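Local atomic coordinates of transcriptional regulator, MarR family (PDB entry 2QWW), a protein that probably binds DNA as a homodimer through a winged helix-turn-helix and represses transcription, as other regulators of the MarR family do. Residues 45-49 with 61-67; 33-39 with 110-114. One frame throughout, in Å; residues are numbered along the deposited sequence.

Contact 1: 45-49 with 61-67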
loop_
_atom_site.group_PDB
_atom_site.type_symbol
_atom_site.label_atom_id
_atom_site.label_comp_id
_atom_site.label_asym_id
_atom_site.label_seq_id
_atom_site.Cartn_x
_atom_site.Cartn_y
_atom_site.Cartn_z
ATOM N N ALA A 45 10.347 -4.566 2.204
ATOM C CA ALA A 45 9.952 -4.431 0.809
ATOM C C ALA A 45 11.101 -4.883 -0.095
ATOM O O ALA A 45 10.896 -5.622 -1.064
ATOM C CB ALA A 45 9.569 -3.003 0.506
HETATM N N MSE A 46 12.315 -4.455 0.245
HETATM C CA MSE A 46 13.535 -4.833 -0.488
HETATM C C MSE A 46 13.762 -6.333 -0.431
HETATM O O MSE A 46 14.016 -6.967 -1.455
HETATM C CB MSE A 46 14.731 -4.091 0.106
HETATM C CG MSE A 46 16.113 -4.396 -0.513
HETATM SE SE MSE A 46 17.555 -3.088 -0.033
HETATM C CE MSE A 46 16.805 -1.550 -0.786
ATOM N N ILE A 47 13.668 -6.889 0.775
ATOM C CA ILE A 47 13.853 -8.322 1.003
ATOM C C ILE A 47 12.905 -9.115 0.126
ATOM O O ILE A 47 13.307 -10.082 -0.498
ATOM C CB ILE A 47 13.585 -8.712 2.474
ATOM C CG1 ILE A 47 14.642 -8.122 3.406
ATOM C CG2 ILE A 47 13.576 -10.232 2.648
ATOM C CD1 ILE A 47 15.963 -8.830 3.411
ATOM N N ASN A 48 11.656 -8.667 0.066
ATOM C CA ASN A 48 10.615 -9.326 -0.707
ATOM C C ASN A 48 10.828 -9.264 -2.227
ATOM O O ASN A 48 10.576 -10.249 -2.924
ATOM C CB ASN A 48 9.245 -8.785 -0.286
ATOM C CG ASN A 48 8.879 -9.185 1.159
ATOM O OD1 ASN A 48 9.230 -10.277 1.620
ATOM N ND2 ASN A 48 8.163 -8.300 1.869
ATOM N N VAL A 49 11.310 -8.133 -2.720
ATOM C CA VAL A 49 11.666 -7.999 -4.124
ATOM C C VAL A 49 12.810 -8.954 -4.440
ATOM O O VAL A 49 12.765 -9.669 -5.426
ATOM C CB VAL A 49 12.121 -6.582 -4.466
ATOM C CG1 VAL A 49 12.752 -6.527 -5.849
ATOM C CG2 VAL A 49 10.948 -5.575 -4.362
ATOM N N LEU A 61 16.600 -2.687 -8.537
ATOM C CA LEU A 61 15.976 -2.806 -7.229
ATOM C C LEU A 61 15.434 -1.439 -6.817
ATOM O O LEU A 61 14.280 -1.323 -6.408
ATOM C CB LEU A 61 16.993 -3.378 -6.234
ATOM C CG LEU A 61 16.578 -3.650 -4.785
ATOM C CD1 LEU A 61 15.297 -4.453 -4.689
ATOM C CD2 LEU A 61 17.715 -4.369 -4.094
ATOM N N THR A 62 16.243 -0.397 -6.999
ATOM C CA THR A 62 15.838 0.965 -6.658
ATOM C C THR A 62 14.609 1.379 -7.442
ATOM O O THR A 62 13.666 1.926 -6.878
ATOM C CB THR A 62 16.881 2.033 -7.043
ATOM O OG1 THR A 62 16.848 2.226 -8.464
ATOM C CG2 THR A 62 18.288 1.681 -6.590
ATOM N N LYS A 63 14.648 1.137 -8.756
ATOM C CA LYS A 63 13.560 1.506 -9.672
ATOM C C LYS A 63 12.267 0.794 -9.331
ATOM O O LYS A 63 11.189 1.361 -9.485
ATOM C CB LYS A 63 13.941 1.228 -11.140
ATOM N N ARG A 64 12.364 -0.441 -8.861
ATOM C CA ARG A 64 11.161 -1.177 -8.482
ATOM C C ARG A 64 10.600 -0.682 -7.140
ATOM O O ARG A 64 9.381 -0.645 -6.945
ATOM C CB ARG A 64 11.420 -2.679 -8.420
ATOM C CG ARG A 64 10.124 -3.453 -8.447
ATOM C CD ARG A 64 10.294 -4.926 -8.312
ATOM N NE ARG A 64 10.736 -5.643 -9.504
ATOM C CZ ARG A 64 10.914 -6.963 -9.526
ATOM N NH1 ARG A 64 10.692 -7.690 -8.442
ATOM N NH2 ARG A 64 11.311 -7.577 -10.622
ATOM N N LEU A 65 11.484 -0.316 -6.217
ATOM C CA LEU A 65 11.071 0.213 -4.915
ATOM C C LEU A 65 10.730 1.701 -5.021
ATOM O O LEU A 65 10.133 2.265 -4.112
ATOM C CB LEU A 65 12.186 0.016 -3.894
ATOM C CG LEU A 65 12.601 -1.432 -3.590
ATOM C CD1 LEU A 65 13.867 -1.457 -2.773
ATOM C CD2 LEU A 65 11.502 -2.185 -2.899
ATOM N N ILE A 66 11.128 2.328 -6.124
ATOM C CA ILE A 66 10.875 3.743 -6.365
ATOM C C ILE A 66 11.505 4.520 -5.211
ATOM O O ILE A 66 10.828 5.247 -4.479
ATOM C CB ILE A 66 9.360 4.051 -6.543
ATOM C CG1 ILE A 66 8.704 3.021 -7.468
ATOM C CG2 ILE A 66 9.152 5.469 -7.108
ATOM C CD1 ILE A 66 7.240 3.264 -7.704
ATOM N N ILE A 67 12.813 4.325 -5.054
ATOM C CA ILE A 67 13.597 4.974 -4.013
ATOM C C ILE A 67 14.831 5.574 -4.653
ATOM O O ILE A 67 15.156 5.273 -5.801
ATOM C CB ILE A 67 14.033 3.993 -2.888
ATOM C CG1 ILE A 67 14.861 2.830 -3.455
ATOM C CG2 ILE A 67 12.820 3.462 -2.147
ATOM C CD1 ILE A 67 15.303 1.810 -2.424
#

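Contact 2: 33-39 with 110-114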
loop_
_atom_site.group_PDB
_atom_site.type_symbol
_atom_site.label_atom_id
_atom_site.label_comp_id
_atom_site.label_asym_id
_atom_site.label_seq_id
_atom_site.Cartn_x
_atom_site.Cartn_y
_atom_site.Cartn_z
ATOM N N ASN A 33 4.467 -6.301 12.796
ATOM C CA ASN A 33 5.167 -7.482 12.359
ATOM C C ASN A 33 6.602 -7.125 11.982
ATOM O O ASN A 33 7.527 -7.795 12.377
ATOM C CB ASN A 33 4.435 -8.091 11.169
ATOM C CG ASN A 33 4.919 -9.471 10.832
ATOM O OD1 ASN A 33 5.283 -10.241 11.709
ATOM N ND2 ASN A 33 4.896 -9.807 9.563
ATOM N N ALA A 34 6.773 -6.049 11.221
ATOM C CA ALA A 34 8.110 -5.604 10.822
ATOM C C ALA A 34 8.981 -5.386 12.068
ATOM O O ALA A 34 10.082 -5.908 12.138
ATOM C CB ALA A 34 8.028 -4.339 9.960
ATOM N N ALA A 35 8.448 -4.670 13.056
ATOM C CA ALA A 35 9.125 -4.424 14.319
ATOM C C ALA A 35 9.579 -5.707 14.995
ATOM O O ALA A 35 10.671 -5.751 15.537
ATOM C CB ALA A 35 8.223 -3.633 15.248
ATOM N N SER A 36 8.751 -6.753 14.931
ATOM C CA SER A 36 9.062 -8.069 15.508
ATOM C C SER A 36 10.122 -8.828 14.725
ATOM O O SER A 36 10.731 -9.787 15.249
ATOM C CB SER A 36 7.794 -8.936 15.556
ATOM O OG SER A 36 7.388 -9.338 14.253
ATOM N N LEU A 37 10.314 -8.447 13.461
ATOM C CA LEU A 37 11.339 -9.063 12.619
ATOM C C LEU A 37 12.645 -8.267 12.639
ATOM O O LEU A 37 13.633 -8.676 12.029
ATOM C CB LEU A 37 10.829 -9.202 11.186
ATOM C CG LEU A 37 9.569 -10.072 11.044
ATOM C CD1 LEU A 37 9.015 -9.988 9.651
ATOM C CD2 LEU A 37 9.855 -11.494 11.411
ATOM N N GLY A 38 12.632 -7.133 13.338
ATOM C CA GLY A 38 13.792 -6.249 13.476
ATOM C C GLY A 38 14.026 -5.304 12.303
ATOM O O GLY A 38 15.028 -4.615 12.274
ATOM N N LEU A 39 13.085 -5.249 11.357
ATOM C CA LEU A 39 13.268 -4.495 10.128
ATOM C C LEU A 39 12.217 -3.455 9.908
ATOM O O LEU A 39 11.133 -3.538 10.459
ATOM C CB LEU A 39 13.217 -5.460 8.963
ATOM C CG LEU A 39 14.208 -6.629 8.983
ATOM C CD1 LEU A 39 13.881 -7.606 7.895
ATOM C CD2 LEU A 39 15.613 -6.130 8.838
ATOM N N LEU A 110 12.900 -14.611 7.156
ATOM C CA LEU A 110 12.202 -13.372 7.538
ATOM C C LEU A 110 11.249 -12.873 6.462
ATOM O O LEU A 110 10.222 -12.257 6.785
ATOM C CB LEU A 110 13.188 -12.249 7.886
ATOM C CG LEU A 110 14.208 -12.549 8.982
ATOM C CD1 LEU A 110 15.154 -11.380 9.142
ATOM C CD2 LEU A 110 13.513 -12.862 10.285
ATOM N N SER A 111 11.606 -13.069 5.190
ATOM C CA SER A 111 10.701 -12.717 4.098
ATOM C C SER A 111 9.391 -13.479 4.333
ATOM O O SER A 111 8.319 -12.888 4.387
ATOM C CB SER A 111 11.284 -13.121 2.747
ATOM O OG SER A 111 10.447 -12.662 1.700
ATOM N N LYS A 112 9.515 -14.783 4.548
ATOM C CA LYS A 112 8.376 -15.660 4.827
ATOM C C LYS A 112 7.532 -15.195 6.030
ATOM O O LYS A 112 6.298 -15.169 5.967
ATOM C CB LYS A 112 8.865 -17.100 5.031
ATOM C CG LYS A 112 9.358 -17.760 3.737
ATOM C CD LYS A 112 10.175 -19.002 4.000
ATOM C CE LYS A 112 10.680 -19.613 2.698
ATOM N NZ LYS A 112 11.588 -20.776 2.951
ATOM N N ARG A 113 8.195 -14.808 7.113
ATOM C CA ARG A 113 7.482 -14.313 8.287
ATOM C C ARG A 113 6.832 -12.951 8.011
ATOM O O ARG A 113 5.846 -12.577 8.663
ATOM C CB ARG A 113 8.416 -14.262 9.499
ATOM C CG ARG A 113 8.885 -15.643 9.977
ATOM C CD ARG A 113 9.832 -15.535 11.162
ATOM N NE ARG A 113 9.212 -14.752 12.228
ATOM C CZ ARG A 113 9.843 -14.261 13.295
ATOM N NH1 ARG A 113 11.146 -14.453 13.478
ATOM N NH2 ARG A 113 9.151 -13.551 14.185
ATOM N N SER A 114 7.361 -12.210 7.040
ATOM C CA SER A 114 6.773 -10.921 6.664
ATOM C C SER A 114 5.480 -11.094 5.856
ATOM O O SER A 114 4.545 -10.295 5.979
ATOM C CB SER A 114 7.758 -10.102 5.833
ATOM O OG SER A 114 7.217 -8.821 5.554
HETATM O O HOH W 1 4.957 -12.802 11.253
#

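Contact 1: 45-49 with 61-67
Val49 and Met46, one helical turn apart on helix 41-52, illustrate a helix pair joined by apolar side-chain contacts. No hydrogen bond crosses between 45-49 and 61-67; the 342 Å² buried there comes chiefly from these two residues and from Leu65 and Leu61 opposite. Val49 lies between the two leucines: its CG1 is 3.5 Å from Leu61 CD1, while its CG2 is 3.7 Å from Leu65 CD2. The same CG1 also meets the polar end of Arg64, 3.5 Å from Arg64 NH1, and that guanidinium hydrogen-bonds to Thr53 just beyond helix 41-52. Met46, present as selenomethionine, leaves its helix sideways and reaches across with an extended start to its side chain. Its CE comes within 3.5 Å of Leu65 CD1 and 4.0 Å of Ile67 CD1, and its CG lies 3.9 Å from Leu61 CD2. Leu65 therefore meets both Val49 and Met46, and its CD2 also rests 4.0 Å from Ala45 CB. The short axes approach to 10.6 Å at 119°, so the segments cross steeply. Beyond Leu65 the helix stops: Ile66 takes a positive phi, and the chain turns so that Ile67 can touch both Met46 and Ala72 of helix 69-81. Met46 itself reaches Asn75 and Leu79 of that helix. Helices 41-52, 58-65 and 69-81 thus pack as the three-helix core of a helix-turn-helix, to which antiparallel strands 85-87 and 100-103 add the wing, as in MarR proteins; helix 69-81 would be the DNA-recognition helix.

Contact 2: 33-39 with 110-114
This is a nearly antiparallel helix-helix contact, part apolar and part polar, between the C-terminal end of the long helix 8-37 and the last turns of helix 105-115. By analogy with the MarR fold, it lies where the DNA-binding lobe joins the helices of the dimerisation region. The short axes run at 159° and approach to 10.3 Å, with Asn33 facing Ser114 and Leu37 facing Leu110. Leu37 is the chief apolar residue: its CD2 lies 4.1 Å from Leu110 CD2, and its CD1 is 4.0 Å from Ser114 CB. Arg113 lays one face of its guanidinium over this leucine, with Leu37 CD2 3.3 Å from Arg113 CZ. Next comes a Schellman motif, in which Gly38 has positive phi, Leu39 N bonds to Ala34 O at 3.2 Å and Gly38 N bonds weakly to Ala35 O at 3.3 Å. The chain is thereby turned so that Leu39 CD1 can sit 4.2 Å from Leu110 CD1, in a cluster that Leu44, Leu82 and Leu84 extend. One turn back from Leu37, the contact becomes polar. Asn33 ND2 donates an almost straight hydrogen bond to Arg113 O, at 3.1 Å, and a water bridges the same pair, 2.6 Å from Asn33 OD1 and 2.7 Å from Arg113 O. The contact thus combines leucine packing, a guanidinium face laid on Leu37, and a directional bond from Asn33 that, with the water, satisfies a backbone carbonyl close to a helix end.

How the contacts relate
Helix 41-52 is the element that ties the two contacts together. It follows helix 8-37 in the chain, supplies residues 45-49 to contact 1, and turns another face toward helix 105-115 of contact 2. Although the centres are about 16 Å apart, their segments meet: Asn48 OD1 lies 2.7 Å from Ser111 OG, a probable hydrogen bond, and Ile47 CG2 packs 3.7 Å from Ser111 CB. Leu44 adds a further link by touching Ala34, Leu39 and Ser114. Contact 1 thus belongs to the presumed DNA-binding lobe, and contact 2 lies where helix 8-37, probably part of the dimerisation region as in other MarR proteins, meets helix 105-115.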